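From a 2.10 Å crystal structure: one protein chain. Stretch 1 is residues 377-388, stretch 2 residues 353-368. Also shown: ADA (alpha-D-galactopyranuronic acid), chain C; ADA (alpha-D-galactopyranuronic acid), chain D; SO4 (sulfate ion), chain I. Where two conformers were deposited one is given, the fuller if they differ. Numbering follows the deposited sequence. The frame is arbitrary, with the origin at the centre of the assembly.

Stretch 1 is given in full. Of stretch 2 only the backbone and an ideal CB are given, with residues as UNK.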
# COMPACT_ATOMS: atom_id res chain seq x y z
N ALA A 377 -11.91 7.46 -6.74
CA ALA A 377 -11.12 8.09 -7.80
C ALA A 377 -10.52 7.03 -8.75
O ALA A 377 -9.76 6.16 -8.30
CB ALA A 377 -10.05 8.97 -7.19
N ASN A 378 -10.90 7.10 -10.02
CA ASN A 378 -10.44 6.11 -11.03
C ASN A 378 -8.92 6.02 -11.09
O ASN A 378 -8.24 7.03 -11.29
CB ASN A 378 -11.01 6.43 -12.42
CG ASN A 378 -11.03 5.21 -13.36
OD1 ASN A 378 -11.05 4.05 -12.93
ND2 ASN A 378 -11.02 5.47 -14.65
N ASN A 379 -8.43 4.80 -10.88
CA ASN A 379 -7.00 4.46 -10.77
C ASN A 379 -6.31 5.04 -9.54
O ASN A 379 -5.07 5.07 -9.47
CB ASN A 379 -6.23 4.84 -12.04
CG ASN A 379 -6.91 4.33 -13.28
OD1 ASN A 379 -7.30 5.12 -14.13
ND2 ASN A 379 -7.12 3.00 -13.36
N GLY A 380 -7.10 5.47 -8.57
CA GLY A 380 -6.53 6.07 -7.38
C GLY A 380 -6.15 5.01 -6.37
O GLY A 380 -6.85 4.85 -5.34
N ASP A 381 -5.08 4.28 -6.66
CA ASP A 381 -4.61 3.25 -5.72
C ASP A 381 -3.91 3.92 -4.55
O ASP A 381 -3.48 5.06 -4.67
CB ASP A 381 -3.78 2.10 -6.37
CG ASP A 381 -2.86 2.54 -7.46
OD1 ASP A 381 -2.40 3.73 -7.40
OD2 ASP A 381 -2.59 1.70 -8.37
N GLY A 382 -3.83 3.22 -3.42
CA GLY A 382 -3.30 3.82 -2.20
C GLY A 382 -1.80 4.01 -2.27
O GLY A 382 -1.32 5.13 -2.28
N ILE A 383 -1.05 2.90 -2.32
CA ILE A 383 0.39 2.96 -2.47
C ILE A 383 0.82 1.98 -3.56
O ILE A 383 0.48 0.79 -3.49
CB ILE A 383 1.17 2.66 -1.14
CG1 ILE A 383 0.70 3.57 0.01
CG2 ILE A 383 2.69 2.80 -1.38
CD1 ILE A 383 1.21 3.20 1.41
N GLU A 384 1.53 2.49 -4.56
CA GLU A 384 2.22 1.63 -5.53
C GLU A 384 3.66 1.42 -5.12
O GLU A 384 4.35 2.38 -4.80
CB GLU A 384 2.20 2.23 -6.94
CG GLU A 384 0.85 2.27 -7.55
CD GLU A 384 0.87 2.82 -8.94
OE1 GLU A 384 1.94 3.21 -9.43
OE2 GLU A 384 -0.21 2.85 -9.55
N PHE A 385 4.10 0.16 -5.11
CA PHE A 385 5.51 -0.19 -4.99
C PHE A 385 5.97 -0.76 -6.34
O PHE A 385 5.43 -1.75 -6.84
CB PHE A 385 5.75 -1.17 -3.83
CG PHE A 385 5.54 -0.57 -2.45
CD1 PHE A 385 6.40 0.43 -1.98
CD2 PHE A 385 4.51 -1.02 -1.62
CE1 PHE A 385 6.21 0.99 -0.70
CE2 PHE A 385 4.32 -0.47 -0.35
CZ PHE A 385 5.18 0.54 0.11
N GLY A 386 6.95 -0.10 -6.96
CA GLY A 386 7.40 -0.45 -8.30
C GLY A 386 8.89 -0.66 -8.42
O GLY A 386 9.68 0.29 -8.26
N ASN A 387 9.29 -1.90 -8.70
CA ASN A 387 10.73 -2.26 -8.81
C ASN A 387 11.53 -1.74 -7.63
O ASN A 387 12.67 -1.28 -7.78
CB ASN A 387 11.34 -1.77 -10.16
CG ASN A 387 10.70 -2.44 -11.36
OD1 ASN A 387 11.21 -3.45 -11.86
ND2 ASN A 387 9.55 -1.92 -11.80
N SER A 388 10.92 -1.85 -6.44
CA SER A 388 11.48 -1.34 -5.20
C SER A 388 11.96 -2.48 -4.31
O SER A 388 11.71 -3.65 -4.59
CB SER A 388 10.44 -0.48 -4.47
OG SER A 388 10.12 0.65 -5.24
N UNK A 353 -5.64 12.97 -8.92
CA UNK A 353 -6.08 13.01 -10.32
C UNK A 353 -5.85 11.67 -11.04
O UNK A 353 -6.60 11.31 -11.93
CB UNK A 353 -5.35 14.13 -11.06
N UNK A 354 -4.83 10.92 -10.62
CA UNK A 354 -4.54 9.60 -11.19
C UNK A 354 -4.29 8.65 -10.00
O UNK A 354 -5.27 8.30 -9.28
CB UNK A 354 -3.34 9.65 -12.14
N UNK A 355 -3.03 8.29 -9.73
CA UNK A 355 -2.67 7.38 -8.64
C UNK A 355 -2.44 8.16 -7.35
O UNK A 355 -2.31 9.38 -7.38
CB UNK A 355 -1.42 6.57 -9.00
N UNK A 356 -2.36 7.44 -6.23
CA UNK A 356 -2.08 8.03 -4.91
C UNK A 356 -0.58 8.18 -4.74
O UNK A 356 0.05 9.03 -5.38
CB UNK A 356 -2.66 7.17 -3.78
N UNK A 357 0.00 7.31 -3.91
CA UNK A 357 1.45 7.33 -3.64
C UNK A 357 2.24 6.31 -4.47
O UNK A 357 1.95 5.11 -4.44
CB UNK A 357 1.70 7.06 -2.15
N UNK A 358 3.22 6.80 -5.23
CA UNK A 358 4.06 5.95 -6.08
C UNK A 358 5.50 5.94 -5.61
O UNK A 358 6.07 7.00 -5.33
CB UNK A 358 4.00 6.42 -7.53
N UNK A 359 6.07 4.74 -5.51
CA UNK A 359 7.47 4.52 -5.21
C UNK A 359 8.04 3.75 -6.37
O UNK A 359 7.58 2.64 -6.66
CB UNK A 359 7.67 3.78 -3.89
N UNK A 360 8.99 4.37 -7.05
CA UNK A 360 9.59 3.76 -8.23
C UNK A 360 11.09 3.60 -7.98
O UNK A 360 11.79 4.59 -7.73
CB UNK A 360 9.33 4.60 -9.48
N UNK A 361 11.57 2.36 -8.03
CA UNK A 361 12.98 2.10 -7.85
C UNK A 361 13.56 2.66 -6.54
O UNK A 361 14.67 3.10 -6.51
CB UNK A 361 13.75 2.68 -9.04
N UNK A 362 12.79 2.52 -5.45
CA UNK A 362 13.25 2.92 -4.13
C UNK A 362 13.79 1.75 -3.32
O UNK A 362 13.46 0.58 -3.58
CB UNK A 362 12.11 3.59 -3.36
N UNK A 363 14.65 2.08 -2.36
CA UNK A 363 15.04 1.14 -1.33
C UNK A 363 14.64 1.74 -0.00
O UNK A 363 14.66 2.97 0.15
CB UNK A 363 16.54 0.83 -1.38
N UNK A 364 14.32 0.87 0.95
CA UNK A 364 14.07 1.24 2.35
C UNK A 364 12.98 2.28 2.52
O UNK A 364 13.23 3.39 2.98
CB UNK A 364 15.36 1.76 2.98
N UNK A 365 11.77 1.93 2.09
CA UNK A 365 10.59 2.81 2.18
C UNK A 365 9.76 2.37 3.37
O UNK A 365 9.59 1.18 3.58
CB UNK A 365 9.76 2.77 0.90
N UNK A 366 9.26 3.34 4.13
CA UNK A 366 8.34 3.06 5.24
C UNK A 366 7.10 3.95 5.12
O UNK A 366 7.23 5.18 4.97
CB UNK A 366 9.03 3.28 6.59
N UNK A 367 5.92 3.34 5.17
CA UNK A 367 4.67 4.10 5.31
C UNK A 367 3.96 3.80 6.64
O UNK A 367 3.41 2.73 6.85
CB UNK A 367 3.73 3.78 4.14
N UNK A 368 3.97 4.79 7.53
CA UNK A 368 3.46 4.62 8.88
C UNK A 368 2.24 5.53 9.14
O UNK A 368 2.38 6.74 9.27
CB UNK A 368 4.57 4.91 9.89
C1 ADA C . -0.74 -0.98 -13.38
C2 ADA C . 0.22 -1.27 -12.20
C3 ADA C . 0.31 0.01 -11.35
C4 ADA C . 0.83 1.20 -12.23
C5 ADA C . -0.11 1.41 -13.43
C6 ADA C . 0.23 2.53 -14.46
O2 ADA C . -0.22 -2.40 -11.43
O3 ADA C . 1.13 -0.20 -10.20
O4 ADA C . 2.17 0.98 -12.67
O5 ADA C . -0.30 0.16 -14.17
O6B ADA C . 0.19 2.20 -15.66
O6A ADA C . 0.50 3.68 -14.04
C1 ADA D . -5.30 -0.75 -11.69
C2 ADA D . -4.28 0.40 -11.75
C3 ADA D . -3.99 0.66 -13.24
C4 ADA D . -3.13 -0.53 -13.72
C5 ADA D . -4.01 -1.78 -13.59
C6 ADA D . -3.23 -3.06 -13.97
O1 ADA D . -6.51 -0.49 -12.45
O2 ADA D . -4.70 1.55 -11.06
O3 ADA D . -3.40 1.96 -13.50
O4 ADA D . -2.03 -0.68 -12.79
O5 ADA D . -4.60 -1.92 -12.22
O6B ADA D . -2.53 -3.60 -13.08
O6A ADA D . -3.34 -3.48 -15.14
S SO4 I . -10.12 1.06 -15.04
O1 SO4 I . -10.67 1.22 -13.69
O2 SO4 I . -11.11 0.34 -15.84
O3 SO4 I . -9.88 2.37 -15.64
O4 SO4 I . -8.86 0.31 -14.97

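Position 353 has its CB pointing away with nothing of stretch 1 within 5.5 Å, so the contact sets no demand; it is A353. At 354 the CB again points away, and a long side chain would be needed to return. The residue is F354, whose CE1 comes 3.7 Å from N379 CB; the oxygen of water 1 lies within hydrogen-bonding reach of F354 O (2.7 Å) and N378 O (2.5 Å), though it may not serve both at once.

Position 355 is more demanding. Its ideal CB lies 3.4 Å from D381 OD1, 4.0 Å from N379 O and 4.0 Å from E384 OE2, with galacturonic acid of chains C and D beyond. Acceptors dominate, so a donor is favoured: histidine, lysine, arginine, asparagine or glutamine. H355 uses both ring nitrogens, ND1 donating to N379 O (2.8 Å, 169°) and NE2 to O6A of the chain C sugar (2.7 Å, 174°). A ring donating at both nitrogens carries a positive charge, in keeping with E384 OE2 over one face, 3.0 Å from H355 CD2.

At 356, phi/psi of -84/-106 is unusual, and an ideal CB would sit 2.4 Å from D381 O and 2.9 Å from G382 O. Glycine alone fits, and G356 N makes a weak bond to D381 O (3.1 Å, 127°).

From 357 to 360 the backbone pairs in parallel with I383 to G386, so side chains alternate between faces. The CB of 357 lies 4.2 Å from I383 CG1, beside an aliphatic neighbour; valine, isoleucine or leucine would suit. I357 packs CG2 at 4.3 Å from I383 CG2, while I357 O accepts from E384 N (2.7 Å, 164°).

Position 358 shares its face with E384, whose OE1 is 4.3 Å from the ideal CB. A donor could exploit that oxygen, but a flexible apolar chain can also pass it. M358 does so, with CG 3.5 Å from E384 OE1.

On the face of I383 and F385, the CB of 359 is 3.7 Å from E384 O and 4.1 Å from F385 CD1. An amide, a hydroxyl or a modest apolar group would be plausible. N359 places ND2 3.7 Å from I383 CG2 and makes a weak bond from ND2 to E384 O (3.4 Å).

Position 360 lies opposite G386, which leaves room for a branched aliphatic or an aromatic. L360 takes it: a CB on G386 would be 2.9 Å from L360 CD2.

At 361, phi/psi of 56/41 favours glycine, asparagine or aspartate, though the outward CB tolerates others. E361 N donates to G386 O (2.8 Å, 172°). The CB of 362 is 4.0 Å from S388 OG, suiting a small or polar group; N362 bonds to that OG through its backbone N (3.3 Å).

The CB of 365, 4.3 Å from F385 CE1, calls for an apolar group; V365 CG1 meets the ring edge, 3.9 Å from CE1. At 367, I383 CD1 is 3.8 Å from the CB, favouring a small apolar residue, here A367. The ideal CBs of 363, 364, 366 and 368 have nothing of stretch 1 within 5.5 Å, so the contact sets no demand there; the residues are H363, N364, V366 and N368.

Stretch 2 353-368: AFHGIMNLENHNVVAN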
# COMPACT_ATOMS: atom_id res chain seq x y z
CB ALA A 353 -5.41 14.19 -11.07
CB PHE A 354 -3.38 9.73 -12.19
CG PHE A 354 -3.08 8.49 -13.01
CD1 PHE A 354 -4.07 7.68 -13.50
CD2 PHE A 354 -1.76 8.17 -13.31
CE1 PHE A 354 -3.77 6.54 -14.29
CE2 PHE A 354 -1.44 7.03 -14.09
CZ PHE A 354 -2.45 6.22 -14.57
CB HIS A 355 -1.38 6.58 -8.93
CG HIS A 355 -1.40 5.74 -10.18
ND1 HIS A 355 -2.49 4.99 -10.57
CD2 HIS A 355 -0.42 5.48 -11.08
CE1 HIS A 355 -2.19 4.33 -11.67
NE2 HIS A 355 -0.94 4.60 -12.00
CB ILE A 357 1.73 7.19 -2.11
CG1 ILE A 357 1.18 8.42 -1.39
CG2 ILE A 357 3.25 7.01 -1.83
CD1 ILE A 357 1.04 8.28 0.07
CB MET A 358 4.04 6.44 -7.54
CG MET A 358 2.69 6.39 -8.24
SD MET A 358 2.82 7.16 -9.87
CE MET A 358 3.83 5.94 -10.73
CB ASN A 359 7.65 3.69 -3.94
CG ASN A 359 7.16 4.40 -2.73
OD1 ASN A 359 7.92 5.09 -2.06
ND2 ASN A 359 5.86 4.27 -2.46
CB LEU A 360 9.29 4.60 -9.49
CG LEU A 360 7.83 4.74 -9.97
CD1 LEU A 360 7.79 5.57 -11.21
CD2 LEU A 360 7.08 3.40 -10.19
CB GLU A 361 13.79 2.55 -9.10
CG GLU A 361 13.81 1.56 -10.24
CD GLU A 361 14.55 2.01 -11.49
OE1 GLU A 361 15.74 1.71 -11.68
OE2 GLU A 361 13.95 2.68 -12.32
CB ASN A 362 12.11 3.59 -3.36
CG ASN A 362 11.65 4.86 -3.99
OD1 ASN A 362 12.29 5.36 -4.91
ND2 ASN A 362 10.55 5.40 -3.50
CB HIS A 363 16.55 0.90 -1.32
CG HIS A 363 17.06 0.11 -2.49
ND1 HIS A 363 18.40 -0.06 -2.73
CD2 HIS A 363 16.41 -0.52 -3.49
CE1 HIS A 363 18.55 -0.79 -3.82
NE2 HIS A 363 17.36 -1.07 -4.31
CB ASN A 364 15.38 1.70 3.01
CG ASN A 364 16.54 0.78 2.70
OD1 ASN A 364 16.36 -0.44 2.52
ND2 ASN A 364 17.74 1.37 2.58
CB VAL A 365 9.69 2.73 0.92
CG1 VAL A 365 8.44 3.60 1.10
CG2 VAL A 365 10.48 3.11 -0.37
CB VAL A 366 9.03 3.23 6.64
CG1 VAL A 366 8.00 3.13 7.82
CG2 VAL A 366 10.11 2.18 6.81
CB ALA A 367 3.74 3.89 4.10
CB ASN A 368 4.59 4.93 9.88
CG ASN A 368 4.13 4.87 11.34
OD1 ASN A 368 3.05 4.35 11.66
ND2 ASN A 368 4.97 5.38 12.25
O HOH W 1 -7.74 9.08 -9.86
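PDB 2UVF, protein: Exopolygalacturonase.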